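Local coordinates for protein cycloalternan-forming enzyme (Listeria monocytogenes serovar 1/2a, PDB 5F7U) that belongs to glycoside hydrolase family 31, joining a TIM barrel to beta-rich domains that include a carbohydrate-binding module, at residues Q308-M311 / A312-E316. The protein carries 1 engineered substitution. Numbering follows the deposited sequence.
Sequences QFQM and ASKVE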
loop_
_atom_site.group_PDB
_atom_site.type_symbol
_atom_site.label_atom_id
_atom_site.label_comp_id
_atom_site.label_asym_id
_atom_site.label_seq_id
_atom_site.Cartn_x
_atom_site.Cartn_y
_atom_site.Cartn_z
ATOM N N GLN A 308 1.402 16.504 -13.116
ATOM C CA GLN A 308 2.578 15.733 -13.516
ATOM C C GLN A 308 3.745 16.094 -12.616
ATOM O O GLN A 308 4.086 17.274 -12.486
ATOM C CB GLN A 308 2.922 16.000 -14.989
ATOM C CG GLN A 308 4.045 15.109 -15.527
ATOM C CD GLN A 308 4.484 15.530 -16.911
ATOM O OE1 GLN A 308 5.038 16.595 -17.095
ATOM N NE2 GLN A 308 4.231 14.687 -17.885
ATOM N N PHE A 309 4.348 15.073 -11.996
ATOM C CA PHE A 309 5.544 15.245 -11.176
ATOM C C PHE A 309 6.752 14.818 -11.995
ATOM O O PHE A 309 6.892 13.643 -12.365
ATOM C CB PHE A 309 5.438 14.384 -9.900
ATOM C CG PHE A 309 4.492 14.940 -8.870
ATOM C CD1 PHE A 309 3.105 14.658 -8.920
ATOM C CD2 PHE A 309 4.964 15.725 -7.831
ATOM C CE1 PHE A 309 2.227 15.195 -7.957
ATOM C CE2 PHE A 309 4.099 16.244 -6.851
ATOM C CZ PHE A 309 2.729 15.990 -6.919
ATOM N N GLN A 310 7.612 15.784 -12.294
ATOM C CA GLN A 310 8.794 15.550 -13.091
ATOM C C GLN A 310 9.966 15.334 -12.134
ATOM O O GLN A 310 10.555 16.296 -11.645
ATOM C CB GLN A 310 9.032 16.763 -14.000
ATOM C CG GLN A 310 7.860 17.006 -14.948
ATOM C CD GLN A 310 7.996 18.290 -15.739
ATOM O OE1 GLN A 310 8.949 19.048 -15.562
ATOM N NE2 GLN A 310 7.034 18.543 -16.613
ATOM N N MET A 311 10.317 14.067 -11.883
ATOM C CA MET A 311 11.234 13.793 -10.779
ATOM C C MET A 311 12.657 13.598 -11.284
ATOM O O MET A 311 13.108 12.462 -11.495
ATOM C CB MET A 311 10.730 12.607 -9.926
ATOM C CG MET A 311 9.272 12.744 -9.454
ATOM S SD MET A 311 8.893 14.312 -8.617
ATOM C CE MET A 311 9.836 14.130 -7.098
ATOM N N ALA A 312 13.358 14.713 -11.511
ATOM C CA ALA A 312 14.711 14.660 -12.116
ATOM C C ALA A 312 14.649 13.942 -13.476
ATOM O O ALA A 312 15.572 13.225 -13.869
ATOM C CB ALA A 312 15.723 14.005 -11.161
ATOM N N SER A 313 13.544 14.176 -14.185
ATOM C CA SER A 313 13.262 13.555 -15.486
ATOM C C SER A 313 13.656 14.464 -16.651
ATOM O O SER A 313 13.750 14.001 -17.790
ATOM C CB SER A 313 11.762 13.251 -15.588
ATOM O OG SER A 313 11.033 14.462 -15.453
ATOM N N LYS A 314 13.866 15.751 -16.374
ATOM C CA LYS A 314 14.211 16.738 -17.404
ATOM C C LYS A 314 15.644 17.192 -17.205
ATOM O O LYS A 314 16.477 17.074 -18.102
ATOM C CB LYS A 314 13.283 17.966 -17.366
ATOM C CG LYS A 314 11.783 17.678 -17.346
ATOM C CD LYS A 314 11.306 16.936 -18.584
ATOM C CE LYS A 314 9.784 16.842 -18.580
ATOM N NZ LYS A 314 9.352 15.864 -19.612
ATOM N N VAL A 315 15.910 17.708 -16.009
ATOM C CA VAL A 315 17.218 18.172 -15.583
ATOM C C VAL A 315 17.564 17.275 -14.387
ATOM O O VAL A 315 16.695 16.982 -13.558
ATOM C CB VAL A 315 17.142 19.662 -15.157
ATOM C CG1 VAL A 315 18.491 20.168 -14.681
ATOM C CG2 VAL A 315 16.651 20.533 -16.314
ATOM N N GLU A 316 18.823 16.839 -14.306
ATOM C CA GLU A 316 19.257 15.844 -13.312
ATOM C C GLU A 316 19.083 16.283 -11.850
ATOM O O GLU A 316 18.950 15.439 -10.975
ATOM C CB GLU A 316 20.733 15.484 -13.572
ATOM C CG GLU A 316 21.256 14.236 -12.861
ATOM C CD GLU A 316 21.835 14.485 -11.460
ATOM O OE1 GLU A 316 22.332 15.604 -11.159
ATOM O OE2 GLU A 316 21.806 13.544 -10.638
HETATM O O HOH W 1 6.597 16.493 -19.668
#
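Gln310, near the end of strand 307-311, packs its side chain against those of Ser313 and Lys314 in the loop that follows. Its CB lies 3.4 Å from Ser313 OG, a hydroxyl that is hydrogen-bonded to Asp266. CG, set anti to the carbonyl carbon (chi1 -60°), is about equally far, 4.1 Å, from Ser313 OG and Lys314 CE, which both lie on one side of it. At the amide, Lys314 CE sits over the face, 3.7 Å from Gln310 CD, and Lys314 CG lies on the same side, 3.6 Å from Gln310 OE1; the two side chains cross at a slant. Strand 307-311, this loop and antiparallel strand 318-327 form a beta-hairpin at the surface of the galactose mutarotase-like N-terminal region; Phe309 and Met311, alternating with Gln308 and Gln310, turn to the opposite, buried face of the strand. At the tip of Gln310, NE2 donates a nearly straight bond (172°) to Gln308 OE1, 2.8 Å away and almost in the plane of the Gln310 amide. Gln308 OE1 also accepts from a water at 3.0 Å, and this water takes a bond from Lys314 NZ, bridging strand and loop. The ammonium group is further held by a salt bridge to Asp266 on the neighbouring strand 266-269.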